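Local structure of CDP-4-keto-6-deoxy-D-glucose-3-dehydrase (Yersinia pseudotuberculosis, 3BB8) at residues V40-E45 / A301-R305; E353-R359 / R403-F409; V371-F377 / T408-G412. The protein probably dehydrates CDP-4-keto-6-deoxy-D-glucose at C-3 in lipopolysaccharide sugar biosynthesis, as a pyridoxal 5'-phosphate-binding enzyme of the aspartate aminotransferase fold. The protein carries 1 engineered substitution. All coordinates share one frame. Residue numbers count along the deposited sequence, not the author numbering.

Contact 1: V40-E45 / A301-R305; sequences VIGTKE and AQLER
A salt bridge joins Glu45 OE1 to Arg305 NH1 at 3.0 Å, the carboxylate lying at the edge of the guanidinium, and NH1 adds a weak hydrogen bond to Glu45 OE2 (3.4 Å). Glu45 OE1 also accepts a very short hydrogen bond from Gly42 N at 2.4 Å, chi1 m and chi2 p folding the carboxylate back. Gly42 is the N-cap of helix 43-55 and Glu45 the third helical residue, so this bond forms one half of a capping box; glycine has no side chain to supply the other. A CB on Gly42 would clash with Arg305 NH1. Val40 and Ile41 approach the cap extended, and Val40 O lies over one guanidinium face, 4.2 Å from Arg305 CZ. Residues 301-305 are helical. Where the two segments are closest, the CA atoms of Glu45 and Ala301 are 5.0 Å apart, and Ala301 CB packs on Glu45 CA (3.5 Å) and Lys44 CG (3.6 Å). Lys44 NZ stays 4.0 Å from Glu304 OE2, beyond salt-bridge range. Ile41 also packs on Gly56 of the second subunit. The contact joins the start of helix 43-55, with its half capping box, to helix 293-323 of the aspartate aminotransferase fold.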
ATOM      1  N   VAL A  40      -4.928   3.927 -21.395  1.00 44.36           N
ATOM      2  CA  VAL A  40      -5.198   3.387 -22.720  1.00 46.17           C
ATOM      3  C   VAL A  40      -5.013   1.871 -22.614  1.00 45.89           C
ATOM      4  O   VAL A  40      -3.902   1.349 -22.761  1.00 43.24           O
ATOM      5  CB  VAL A  40      -4.229   3.966 -23.783  1.00 47.24           C
ATOM      6  CG1 VAL A  40      -4.475   3.303 -25.132  1.00 46.26           C
ATOM      7  CG2 VAL A  40      -4.435   5.474 -23.901  1.00 48.86           C
ATOM      8  N   ILE A  41      -6.110   1.180 -22.323  1.00 45.98           N
ATOM      9  CA  ILE A  41      -6.097  -0.267 -22.178  1.00 48.57           C
ATOM     10  C   ILE A  41      -6.984  -0.924 -23.229  1.00 50.64           C
ATOM     11  O   ILE A  41      -7.874  -0.286 -23.793  1.00 51.19           O
ATOM     12  CB  ILE A  41      -6.610  -0.703 -20.788  1.00 46.81           C
ATOM     13  CG1 ILE A  41      -8.091  -0.337 -20.640  1.00 45.26           C
ATOM     14  CG2 ILE A  41      -5.770  -0.043 -19.701  1.00 47.17           C
ATOM     15  CD1 ILE A  41      -8.763  -0.916 -19.419  1.00 44.11           C
ATOM     16  N   GLY A  42      -6.744  -2.208 -23.470  1.00 51.93           N
ATOM     17  CA  GLY A  42      -7.521  -2.933 -24.450  1.00 52.48           C
ATOM     18  C   GLY A  42      -7.646  -4.417 -24.176  1.00 53.68           C
ATOM     19  O   GLY A  42      -7.524  -4.874 -23.033  1.00 54.42           O
ATOM     20  N   THR A  43      -7.889  -5.170 -25.245  1.00 53.20           N
ATOM     21  CA  THR A  43      -8.061  -6.615 -25.186  1.00 51.72           C
ATOM     22  C   THR A  43      -7.034  -7.332 -24.321  1.00 50.29           C
ATOM     23  O   THR A  43      -7.396  -8.075 -23.413  1.00 50.15           O
ATOM     24  CB  THR A  43      -8.020  -7.210 -26.603  1.00 52.61           C
ATOM     25  OG1 THR A  43      -9.032  -6.587 -27.404  1.00 53.34           O
ATOM     26  CG2 THR A  43      -8.264  -8.706 -26.561  1.00 51.81           C
ATOM     27  N   LYS A  44      -5.756  -7.105 -24.598  1.00 49.83           N
ATOM     28  CA  LYS A  44      -4.697  -7.756 -23.845  1.00 51.13           C
ATOM     29  C   LYS A  44      -4.819  -7.534 -22.332  1.00 51.60           C
ATOM     30  O   LYS A  44      -4.753  -8.491 -21.556  1.00 51.88           O
ATOM     31  CB  LYS A  44      -3.339  -7.263 -24.333  1.00 53.29           C
ATOM     32  CG  LYS A  44      -2.176  -8.142 -23.914  1.00 56.30           C
ATOM     33  CD  LYS A  44      -2.241  -9.511 -24.585  1.00 59.83           C
ATOM     34  CE  LYS A  44      -0.988 -10.335 -24.302  1.00 60.21           C
ATOM     35  NZ  LYS A  44      -0.919 -11.557 -25.158  1.00 62.01           N
ATOM     36  N   GLU A  45      -5.005  -6.282 -21.915  1.00 49.75           N
ATOM     37  CA  GLU A  45      -5.123  -5.978 -20.495  1.00 48.16           C
ATOM     38  C   GLU A  45      -6.257  -6.755 -19.853  1.00 48.33           C
ATOM     39  O   GLU A  45      -6.051  -7.429 -18.845  1.00 47.39           O
ATOM     40  CB  GLU A  45      -5.354  -4.479 -20.252  1.00 46.42           C
ATOM     41  CG  GLU A  45      -4.155  -3.569 -20.536  1.00 45.87           C
ATOM     42  CD  GLU A  45      -3.880  -3.410 -22.016  1.00 45.07           C
ATOM     43  OE1 GLU A  45      -4.849  -3.465 -22.798  1.00 47.43           O
ATOM     44  OE2 GLU A  45      -2.710  -3.219 -22.404  1.00 43.22           O
ATOM     45  N   ALA A 301       0.472  -6.556 -19.614  1.00 40.80           N
ATOM     46  CA  ALA A 301      -0.106  -6.250 -20.925  1.00 42.54           C
ATOM     47  C   ALA A 301       0.355  -4.859 -21.365  1.00 44.23           C
ATOM     48  O   ALA A 301       0.859  -4.680 -22.478  1.00 46.26           O
ATOM     49  CB  ALA A 301      -1.641  -6.295 -20.854  1.00 41.79           C
ATOM     50  N   GLN A 302       0.185  -3.883 -20.474  1.00 44.85           N
ATOM     51  CA  GLN A 302       0.578  -2.501 -20.730  1.00 44.70           C
ATOM     52  C   GLN A 302       2.029  -2.401 -21.199  1.00 45.30           C
ATOM     53  O   GLN A 302       2.359  -1.578 -22.053  1.00 44.22           O
ATOM     54  CB  GLN A 302       0.413  -1.653 -19.456  1.00 44.50           C
ATOM     55  CG  GLN A 302      -1.019  -1.381 -19.002  1.00 43.12           C
ATOM     56  CD  GLN A 302      -1.702  -0.277 -19.802  1.00 44.46           C
ATOM     57  OE1 GLN A 302      -2.230  -0.512 -20.890  1.00 42.74           O
ATOM     58  NE2 GLN A 302      -1.684   0.937 -19.265  1.00 41.19           N
ATOM     59  N   LEU A 303       2.901  -3.231 -20.639  1.00 47.01           N
ATOM     60  CA  LEU A 303       4.313  -3.197 -21.009  1.00 50.44           C
ATOM     61  C   LEU A 303       4.568  -3.403 -22.502  1.00 52.67           C
ATOM     62  O   LEU A 303       5.603  -2.991 -23.026  1.00 53.07           O
ATOM     63  CB  LEU A 303       5.102  -4.234 -20.207  1.00 50.06           C
ATOM     64  CG  LEU A 303       5.610  -3.777 -18.836  1.00 50.75           C
ATOM     65  CD1 LEU A 303       6.326  -4.930 -18.144  1.00 52.19           C
ATOM     66  CD2 LEU A 303       6.561  -2.600 -19.007  1.00 47.23           C
ATOM     67  N   GLU A 304       3.638  -4.044 -23.191  1.00 53.99           N
ATOM     68  CA  GLU A 304       3.830  -4.256 -24.613  1.00 58.70           C
ATOM     69  C   GLU A 304       3.706  -2.918 -25.346  1.00 58.99           C
ATOM     70  O   GLU A 304       4.480  -2.616 -26.258  1.00 58.67           O
ATOM     71  CB  GLU A 304       2.788  -5.245 -25.148  1.00 61.85           C
ATOM     72  CG  GLU A 304       2.850  -6.631 -24.507  1.00 66.93           C
ATOM     73  CD  GLU A 304       1.788  -7.579 -25.051  1.00 69.31           C
ATOM     74  OE1 GLU A 304       1.762  -7.801 -26.283  1.00 70.96           O
ATOM     75  OE2 GLU A 304       0.982  -8.104 -24.251  1.00 70.09           O
ATOM     76  N   ARG A 305       2.748  -2.106 -24.904  1.00 58.37           N
ATOM     77  CA  ARG A 305       2.456  -0.814 -25.518  1.00 57.72           C
ATOM     78  C   ARG A 305       3.307   0.368 -25.051  1.00 56.79           C
ATOM     79  O   ARG A 305       3.140   1.476 -25.551  1.00 57.47           O
ATOM     80  CB  ARG A 305       0.971  -0.499 -25.296  1.00 57.42           C
ATOM     81  CG  ARG A 305       0.107  -1.740 -25.477  1.00 60.05           C
ATOM     82  CD  ARG A 305      -1.329  -1.588 -25.001  1.00 61.44           C
ATOM     83  NE  ARG A 305      -2.180  -0.926 -25.982  1.00 63.73           N
ATOM     84  CZ  ARG A 305      -3.488  -1.145 -26.102  1.00 63.94           C
ATOM     85  NH1 ARG A 305      -4.098  -2.018 -25.306  1.00 62.28           N
ATOM     86  NH2 ARG A 305      -4.191  -0.482 -27.013  1.00 63.72           N
TER

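Contact 2: E353-R359 / R403-F409; sequences EDSGVSR and RIMNQTF
Residues 353-359 form an irregular loop that turns at Gly356 (phi/psi 90°/-2°), runs extended through Val357 and Ser358, and enters helix 359-368 with Ser358 as N-cap. Opposite, helix 399-407 ends at Gln407, and Thr408 begins strand 408-411. The CA atoms of Arg359 and Gln407 are nearest, 6.1 Å apart. Arg359, with chi1 and chi2 t and chi3 p, reaches main-chain carbonyls at the junction of helix and strand: NH1 donates hydrogen bonds to Met405 O and Thr408 O (both 2.8 Å), and NH2 one to Met405 O (2.7 Å). Asn406 O lies over the guanidinium face, 3.1 Å from Arg359 CZ. Here helix 399-407 passes into strand 408-411, which pairs with strand 347-351 in a three-stranded antiparallel sheet. Tyr276 of the second subunit packs on Arg359. Further out, Glu353 makes a two-pronged salt bridge to Arg403: NE to OE2 is 3.0 Å, NH2 to OE1 a weak 3.3 Å. Arg403 NH2 is also bridged to Glu332, while Ser355 and Val357 line the benzamidine pocket.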
ATOM      1  N   GLU A 353       2.324  36.941 -16.755  1.00 46.46           N
ATOM      2  CA  GLU A 353       1.626  37.808 -15.813  1.00 48.53           C
ATOM      3  C   GLU A 353       1.040  39.028 -16.515  1.00 50.27           C
ATOM      4  O   GLU A 353      -0.077  39.451 -16.217  1.00 50.97           O
ATOM      5  CB  GLU A 353       2.568  38.248 -14.691  1.00 47.82           C
ATOM      6  CG  GLU A 353       2.951  37.136 -13.729  1.00 50.56           C
ATOM      7  CD  GLU A 353       4.157  36.347 -14.198  1.00 51.83           C
ATOM      8  OE1 GLU A 353       4.428  36.343 -15.419  1.00 52.25           O
ATOM      9  OE2 GLU A 353       4.834  35.730 -13.350  1.00 50.69           O
ATOM     10  N   ASP A 354       1.802  39.589 -17.448  1.00 51.31           N
ATOM     11  CA  ASP A 354       1.413  40.828 -18.111  1.00 52.75           C
ATOM     12  C   ASP A 354       0.456  40.559 -19.268  1.00 52.77           C
ATOM     13  O   ASP A 354       0.258  41.411 -20.134  1.00 53.12           O
ATOM     14  CB  ASP A 354       2.648  41.577 -18.615  1.00 54.53           C
ATOM     15  CG  ASP A 354       3.356  40.846 -19.738  1.00 55.47           C
ATOM     16  OD1 ASP A 354       2.680  40.114 -20.491  1.00 56.61           O
ATOM     17  OD2 ASP A 354       4.589  41.003 -19.868  1.00 56.57           O
ATOM     18  N   SER A 355      -0.133  39.367 -19.277  1.00 52.04           N
ATOM     19  CA  SER A 355      -1.061  38.981 -20.329  1.00 50.75           C
ATOM     20  C   SER A 355      -2.407  39.670 -20.156  1.00 50.35           C
ATOM     21  O   SER A 355      -3.215  39.694 -21.081  1.00 51.60           O
ATOM     22  CB  SER A 355      -1.273  37.469 -20.331  1.00 50.29           C
ATOM     23  OG  SER A 355      -2.007  37.064 -19.190  1.00 50.37           O
ATOM     24  N   GLY A 356      -2.657  40.210 -18.967  1.00 47.68           N
ATOM     25  CA  GLY A 356      -3.917  40.887 -18.726  1.00 46.55           C
ATOM     26  C   GLY A 356      -5.047  40.013 -18.204  1.00 46.48           C
ATOM     27  O   GLY A 356      -6.153  40.509 -17.960  1.00 45.88           O
ATOM     28  N   VAL A 357      -4.794  38.717 -18.051  1.00 45.63           N
ATOM     29  CA  VAL A 357      -5.812  37.808 -17.520  1.00 45.71           C
ATOM     30  C   VAL A 357      -5.223  36.868 -16.473  1.00 44.99           C
ATOM     31  O   VAL A 357      -4.018  36.853 -16.250  1.00 45.16           O
ATOM     32  CB  VAL A 357      -6.459  36.957 -18.625  1.00 45.10           C
ATOM     33  CG1 VAL A 357      -7.307  37.836 -19.513  1.00 45.36           C
ATOM     34  CG2 VAL A 357      -5.389  36.236 -19.421  1.00 44.62           C
ATOM     35  N   SER A 358      -6.082  36.081 -15.838  1.00 46.15           N
ATOM     36  CA  SER A 358      -5.642  35.145 -14.806  1.00 48.12           C
ATOM     37  C   SER A 358      -5.715  33.692 -15.238  1.00 47.14           C
ATOM     38  O   SER A 358      -6.533  33.330 -16.081  1.00 48.17           O
ATOM     39  CB  SER A 358      -6.485  35.317 -13.540  1.00 47.49           C
ATOM     40  OG  SER A 358      -5.908  36.285 -12.683  1.00 53.09           O
ATOM     41  N   ARG A 359      -4.854  32.866 -14.646  1.00 46.75           N
ATOM     42  CA  ARG A 359      -4.842  31.438 -14.934  1.00 44.48           C
ATOM     43  C   ARG A 359      -6.271  30.960 -14.705  1.00 43.39           C
ATOM     44  O   ARG A 359      -6.788  30.132 -15.454  1.00 42.78           O
ATOM     45  CB  ARG A 359      -3.874  30.717 -13.987  1.00 45.57           C
ATOM     46  CG  ARG A 359      -3.677  29.229 -14.271  1.00 44.34           C
ATOM     47  CD  ARG A 359      -2.594  28.630 -13.364  1.00 45.10           C
ATOM     48  NE  ARG A 359      -2.932  28.776 -11.947  1.00 44.65           N
ATOM     49  CZ  ARG A 359      -2.142  28.423 -10.941  1.00 42.82           C
ATOM     50  NH1 ARG A 359      -0.953  27.891 -11.177  1.00 41.11           N
ATOM     51  NH2 ARG A 359      -2.537  28.619  -9.690  1.00 44.04           N
ATOM     52  N   ARG A 403       6.090  31.214  -8.867  1.00 39.11           N
ATOM     53  CA  ARG A 403       5.539  31.575 -10.163  1.00 41.81           C
ATOM     54  C   ARG A 403       4.757  30.385 -10.715  1.00 41.10           C
ATOM     55  O   ARG A 403       3.699  30.552 -11.327  1.00 41.30           O
ATOM     56  CB  ARG A 403       6.656  31.966 -11.135  1.00 42.63           C
ATOM     57  CG  ARG A 403       6.162  32.818 -12.286  1.00 45.15           C
ATOM     58  CD  ARG A 403       7.209  32.988 -13.361  1.00 46.49           C
ATOM     59  NE  ARG A 403       6.656  33.671 -14.526  1.00 46.50           N
ATOM     60  CZ  ARG A 403       7.119  33.529 -15.763  1.00 47.12           C
ATOM     61  NH1 ARG A 403       8.150  32.723 -16.004  1.00 43.18           N
ATOM     62  NH2 ARG A 403       6.549  34.193 -16.760  1.00 45.86           N
ATOM     63  N   ILE A 404       5.274  29.180 -10.480  1.00 38.71           N
ATOM     64  CA  ILE A 404       4.612  27.979 -10.970  1.00 36.84           C
ATOM     65  C   ILE A 404       3.306  27.783 -10.232  1.00 36.36           C
ATOM     66  O   ILE A 404       2.286  27.441 -10.826  1.00 33.57           O
ATOM     67  CB  ILE A 404       5.507  26.724 -10.783  1.00 37.42           C
ATOM     68  CG1 ILE A 404       6.734  26.826 -11.698  1.00 36.80           C
ATOM     69  CG2 ILE A 404       4.716  25.465 -11.098  1.00 34.44           C
ATOM     70  CD1 ILE A 404       7.689  25.660 -11.587  1.00 38.00           C
ATOM     71  N   MET A 405       3.341  28.016  -8.925  1.00 38.24           N
ATOM     72  CA  MET A 405       2.153  27.865  -8.099  1.00 38.01           C
ATOM     73  C   MET A 405       1.052  28.797  -8.578  1.00 37.29           C
ATOM     74  O   MET A 405      -0.121  28.430  -8.581  1.00 37.87           O
ATOM     75  CB  MET A 405       2.481  28.172  -6.635  1.00 39.82           C
ATOM     76  CG  MET A 405       1.272  28.120  -5.706  1.00 40.15           C
ATOM     77  SD  MET A 405       1.647  28.770  -4.069  1.00 42.42           S
ATOM     78  CE  MET A 405       2.043  30.465  -4.494  1.00 41.39           C
ATOM     79  N   ASN A 406       1.439  29.999  -8.998  1.00 36.57           N
ATOM     80  CA  ASN A 406       0.470  30.993  -9.458  1.00 37.07           C
ATOM     81  C   ASN A 406       0.153  31.031 -10.941  1.00 36.12           C
ATOM     82  O   ASN A 406      -0.994  31.250 -11.320  1.00 36.08           O
ATOM     83  CB  ASN A 406       0.930  32.404  -9.083  1.00 37.80           C
ATOM     84  CG  ASN A 406       0.929  32.644  -7.601  1.00 36.46           C
ATOM     85  OD1 ASN A 406      -0.114  32.553  -6.953  1.00 35.78           O
ATOM     86  ND2 ASN A 406       2.103  32.954  -7.049  1.00 34.01           N
ATOM     87  N   GLN A 407       1.161  30.817 -11.778  1.00 36.95           N
ATOM     88  CA  GLN A 407       0.966  30.945 -13.221  1.00 37.86           C
ATOM     89  C   GLN A 407       1.079  29.718 -14.117  1.00 38.21           C
ATOM     90  O   GLN A 407       0.799  29.806 -15.316  1.00 38.78           O
ATOM     91  CB  GLN A 407       1.937  32.008 -13.734  1.00 38.52           C
ATOM     92  CG  GLN A 407       1.854  33.334 -12.988  1.00 39.61           C
ATOM     93  CD  GLN A 407       0.587  34.087 -13.313  1.00 41.40           C
ATOM     94  OE1 GLN A 407       0.330  34.409 -14.475  1.00 45.41           O
ATOM     95  NE2 GLN A 407      -0.214  34.371 -12.300  1.00 40.08           N
ATOM     96  N   THR A 408       1.476  28.576 -13.564  1.00 35.60           N
ATOM     97  CA  THR A 408       1.644  27.384 -14.390  1.00 33.30           C
ATOM     98  C   THR A 408       0.498  26.386 -14.342  1.00 32.66           C
ATOM     99  O   THR A 408      -0.276  26.342 -13.396  1.00 33.72           O
ATOM    100  CB  THR A 408       2.955  26.660 -14.014  1.00 31.94           C
ATOM    101  OG1 THR A 408       4.034  27.598 -14.067  1.00 28.23           O
ATOM    102  CG2 THR A 408       3.249  25.509 -14.970  1.00 31.93           C
ATOM    103  N   PHE A 409       0.394  25.589 -15.396  1.00 33.49           N
ATOM    104  CA  PHE A 409      -0.621  24.557 -15.492  1.00 32.32           C
ATOM    105  C   PHE A 409      -0.213  23.672 -16.671  1.00 32.67           C
ATOM    106  O   PHE A 409       0.653  24.054 -17.454  1.00 31.54           O
ATOM    107  CB  PHE A 409      -2.001  25.189 -15.715  1.00 36.12           C
ATOM    108  CG  PHE A 409      -2.211  25.749 -17.098  1.00 36.28           C
ATOM    109  CD1 PHE A 409      -2.810  24.978 -18.095  1.00 35.92           C
ATOM    110  CD2 PHE A 409      -1.811  27.043 -17.404  1.00 35.82           C
ATOM    111  CE1 PHE A 409      -3.007  25.493 -19.380  1.00 36.27           C
ATOM    112  CE2 PHE A 409      -2.002  27.568 -18.684  1.00 37.55           C
ATOM    113  CZ  PHE A 409      -2.601  26.788 -19.672  1.00 34.66           C
TER

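Contact 3: V371-F377 / T408-G412; sequences VGTRLLF and TFWIG
Segment 371-377 crosses strand 408-411 with end-to-end directions 130° apart, roughly antiparallel. Val371 opens it with a loose apolar touch, CG1 to Ile411 CG2 at 4.5 Å, and Gly372 O sits 3.4 Å from Ile411 CG2. Thr373 (chi1 p) lays CG2 on Ile411 CG2 (3.6 Å) and 4.0 Å from Phe409 CD1, while its CA makes a CA-H...O contact of 3.5 Å with Trp410 O. Arg374 carries the register: it forms a single antiparallel hydrogen-bonded bridge with Trp410 at a CA-CA distance of 5.4 Å, with Arg374 N to Trp410 O at 3.0 Å and Trp410 N to Arg374 O at 2.8 Å. Trp410 (chi1 p, chi2 -82°) folds its indole under this residue, so that Arg374 CB makes a CH-pi contact over the five-membered ring, 3.6 Å from its centroid. The guanidinium turns back, Arg374 NH1 donating a hydrogen bond to Thr373 O (2.6 Å). Leu375 places CD2 4.0 Å from Phe409 CB, and its O takes a weak hydrogen bond from Trp410 NE1 (3.1 Å). At Leu376 the chain bends in an inverse gamma turn, with CD1 4.2 Å from Trp410 CD1. Phe377, at phi/psi 57°/-135°, then receives the edge of Trp410 on its face, edge-to-face, with 5.9 Å between the Phe377 ring and Trp410 five-membered ring centroids and planes at 63°. Phe377 O accepts a hydrogen bond from Tyr276 OH of the second subunit. Phe377 lines the PLP pocket, its ring also meeting Phe120, and Trp410 packs against it from the bridge side at the dimer interface.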
ATOM      1  N   VAL A 371     -11.521  21.259 -22.508  1.00 46.53           N
ATOM      2  CA  VAL A 371     -10.082  21.033 -22.508  1.00 43.35           C
ATOM      3  C   VAL A 371      -9.622  20.962 -21.063  1.00 43.82           C
ATOM      4  O   VAL A 371      -9.568  21.986 -20.369  1.00 43.59           O
ATOM      5  CB  VAL A 371      -9.335  22.182 -23.200  1.00 42.26           C
ATOM      6  CG1 VAL A 371      -7.822  21.988 -23.048  1.00 39.20           C
ATOM      7  CG2 VAL A 371      -9.724  22.238 -24.661  1.00 40.64           C
ATOM      8  N   GLY A 372      -9.295  19.756 -20.610  1.00 41.79           N
ATOM      9  CA  GLY A 372      -8.863  19.581 -19.238  1.00 39.59           C
ATOM     10  C   GLY A 372      -7.507  20.187 -18.939  1.00 38.63           C
ATOM     11  O   GLY A 372      -6.612  20.185 -19.785  1.00 39.35           O
ATOM     12  N   THR A 373      -7.366  20.727 -17.735  1.00 35.84           N
ATOM     13  CA  THR A 373      -6.104  21.309 -17.302  1.00 36.65           C
ATOM     14  C   THR A 373      -5.812  20.830 -15.877  1.00 35.39           C
ATOM     15  O   THR A 373      -6.706  20.349 -15.174  1.00 30.72           O
ATOM     16  CB  THR A 373      -6.137  22.864 -17.292  1.00 38.08           C
ATOM     17  OG1 THR A 373      -7.172  23.316 -16.411  1.00 38.98           O
ATOM     18  CG2 THR A 373      -6.387  23.412 -18.694  1.00 38.52           C
ATOM     19  N   ARG A 374      -4.556  20.963 -15.470  1.00 32.56           N
ATOM     20  CA  ARG A 374      -4.134  20.566 -14.138  1.00 33.16           C
ATOM     21  C   ARG A 374      -3.055  21.526 -13.692  1.00 32.10           C
ATOM     22  O   ARG A 374      -2.202  21.913 -14.489  1.00 34.34           O
ATOM     23  CB  ARG A 374      -3.545  19.141 -14.146  1.00 32.33           C
ATOM     24  CG  ARG A 374      -4.535  18.038 -14.439  1.00 32.80           C
ATOM     25  CD  ARG A 374      -5.454  17.843 -13.267  1.00 34.75           C
ATOM     26  NE  ARG A 374      -6.425  16.780 -13.504  1.00 37.79           N
ATOM     27  CZ  ARG A 374      -7.537  16.921 -14.213  1.00 40.00           C
ATOM     28  NH1 ARG A 374      -7.839  18.093 -14.768  1.00 43.09           N
ATOM     29  NH2 ARG A 374      -8.357  15.889 -14.361  1.00 40.27           N
ATOM     30  N   LEU A 375      -3.078  21.914 -12.426  1.00 30.32           N
ATOM     31  CA  LEU A 375      -2.031  22.783 -11.938  1.00 30.98           C
ATOM     32  C   LEU A 375      -0.827  21.855 -11.725  1.00 31.82           C
ATOM     33  O   LEU A 375      -0.984  20.635 -11.745  1.00 31.74           O
ATOM     34  CB  LEU A 375      -2.472  23.463 -10.638  1.00 31.63           C
ATOM     35  CG  LEU A 375      -3.730  24.345 -10.779  1.00 32.59           C
ATOM     36  CD1 LEU A 375      -3.848  25.257  -9.565  1.00 30.20           C
ATOM     37  CD2 LEU A 375      -3.651  25.200 -12.055  1.00 30.13           C
ATOM     38  N   LEU A 376       0.366  22.413 -11.549  1.00 31.13           N
ATOM     39  CA  LEU A 376       1.557  21.593 -11.361  1.00 31.21           C
ATOM     40  C   LEU A 376       1.652  20.981  -9.957  1.00 31.97           C
ATOM     41  O   LEU A 376       2.586  21.259  -9.192  1.00 30.83           O
ATOM     42  CB  LEU A 376       2.819  22.417 -11.682  1.00 31.27           C
ATOM     43  CG  LEU A 376       4.116  21.618 -11.895  1.00 34.25           C
ATOM     44  CD1 LEU A 376       3.860  20.525 -12.889  1.00 35.61           C
ATOM     45  CD2 LEU A 376       5.231  22.517 -12.400  1.00 35.91           C
ATOM     46  N   PHE A 377       0.660  20.152  -9.637  1.00 31.93           N
ATOM     47  CA  PHE A 377       0.571  19.461  -8.355  1.00 33.18           C
ATOM     48  C   PHE A 377       0.569  20.480  -7.218  1.00 34.33           C
ATOM     49  O   PHE A 377      -0.128  21.487  -7.291  1.00 36.60           O
ATOM     50  CB  PHE A 377       1.726  18.467  -8.191  1.00 32.99           C
ATOM     51  CG  PHE A 377       1.847  17.491  -9.337  1.00 32.87           C
ATOM     52  CD1 PHE A 377       0.721  16.826  -9.826  1.00 32.81           C
ATOM     53  CD2 PHE A 377       3.074  17.270  -9.959  1.00 35.93           C
ATOM     54  CE1 PHE A 377       0.814  15.959 -10.926  1.00 34.60           C
ATOM     55  CE2 PHE A 377       3.181  16.401 -11.063  1.00 35.44           C
ATOM     56  CZ  PHE A 377       2.048  15.749 -11.545  1.00 35.29           C
ATOM     57  N   THR A 408       1.476  28.576 -13.564  1.00 35.60           N
ATOM     58  CA  THR A 408       1.644  27.384 -14.390  1.00 33.30           C
ATOM     59  C   THR A 408       0.498  26.386 -14.342  1.00 32.66           C
ATOM     60  O   THR A 408      -0.276  26.342 -13.396  1.00 33.72           O
ATOM     61  CB  THR A 408       2.955  26.660 -14.014  1.00 31.94           C
ATOM     62  OG1 THR A 408       4.034  27.598 -14.067  1.00 28.23           O
ATOM     63  CG2 THR A 408       3.249  25.509 -14.970  1.00 31.93           C
ATOM     64  N   PHE A 409       0.394  25.589 -15.396  1.00 33.49           N
ATOM     65  CA  PHE A 409      -0.621  24.557 -15.492  1.00 32.32           C
ATOM     66  C   PHE A 409      -0.213  23.672 -16.671  1.00 32.67           C
ATOM     67  O   PHE A 409       0.653  24.054 -17.454  1.00 31.54           O
ATOM     68  CB  PHE A 409      -2.001  25.189 -15.715  1.00 36.12           C
ATOM     69  CG  PHE A 409      -2.211  25.749 -17.098  1.00 36.28           C
ATOM     70  CD1 PHE A 409      -2.810  24.978 -18.095  1.00 35.92           C
ATOM     71  CD2 PHE A 409      -1.811  27.043 -17.404  1.00 35.82           C
ATOM     72  CE1 PHE A 409      -3.007  25.493 -19.380  1.00 36.27           C
ATOM     73  CE2 PHE A 409      -2.002  27.568 -18.684  1.00 37.55           C
ATOM     74  CZ  PHE A 409      -2.601  26.788 -19.672  1.00 34.66           C
ATOM     75  N   TRP A 410      -0.807  22.490 -16.793  1.00 31.05           N
ATOM     76  CA  TRP A 410      -0.460  21.618 -17.905  1.00 31.81           C
ATOM     77  C   TRP A 410      -1.681  20.987 -18.533  1.00 32.57           C
ATOM     78  O   TRP A 410      -2.728  20.879 -17.899  1.00 33.05           O
ATOM     79  CB  TRP A 410       0.536  20.524 -17.478  1.00 33.83           C
ATOM     80  CG  TRP A 410       0.117  19.661 -16.310  1.00 33.95           C
ATOM     81  CD1 TRP A 410       0.224  19.965 -14.984  1.00 35.16           C
ATOM     82  CD2 TRP A 410      -0.426  18.334 -16.371  1.00 35.26           C
ATOM     83  NE1 TRP A 410      -0.211  18.909 -14.214  1.00 34.92           N
ATOM     84  CE2 TRP A 410      -0.616  17.897 -15.040  1.00 34.50           C
ATOM     85  CE3 TRP A 410      -0.769  17.472 -17.422  1.00 34.23           C
ATOM     86  CZ2 TRP A 410      -1.134  16.637 -14.730  1.00 34.07           C
ATOM     87  CZ3 TRP A 410      -1.285  16.215 -17.114  1.00 35.96           C
ATOM     88  CH2 TRP A 410      -1.462  15.811 -15.777  1.00 34.03           C
ATOM     89  N   ILE A 411      -1.545  20.568 -19.787  1.00 33.17           N
ATOM     90  CA  ILE A 411      -2.623  19.875 -20.483  1.00 33.89           C
ATOM     91  C   ILE A 411      -2.117  18.599 -21.149  1.00 33.48           C
ATOM     92  O   ILE A 411      -0.978  18.185 -20.934  1.00 30.88           O
ATOM     93  CB  ILE A 411      -3.276  20.774 -21.550  1.00 35.05           C
ATOM     94  CG1 ILE A 411      -2.246  21.187 -22.603  1.00 34.87           C
ATOM     95  CG2 ILE A 411      -3.902  22.000 -20.901  1.00 34.73           C
ATOM     96  CD1 ILE A 411      -2.630  22.427 -23.379  1.00 35.57           C
ATOM     97  N   GLY A 412      -2.971  17.982 -21.958  1.00 32.76           N
ATOM     98  CA  GLY A 412      -2.860  16.563 -22.245  1.00 38.50           C
ATOM     99  C   GLY A 412      -2.156  16.290 -23.559  1.00 39.04           C
ATOM    100  O   GLY A 412      -2.530  16.834 -24.599  1.00 40.52           O
TER

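How the contacts relate
Along the chain, contact 1 closes before the other two open, and it stands apart: its centre is 38 Å from that of contact 2 and 26 Å from that of contact 3, with nearest atoms about 20 and 11 Å away. Contacts 2 and 3 are neighbours, centres 12 Å apart, and both end on strand 408-411, sharing Thr408 and Phe409. They also touch directly, Ile404 CG2 to Leu376 CD2 at 3.3 Å and Arg359 NH2 to Leu375 CD1 at 3.6 Å. One strand therefore connects the end of helix 399-407, bonded by Arg359, to the Phe377 side of the PLP pocket. All three contacts reach the second subunit, contacts 2 and 3 both through its Tyr276.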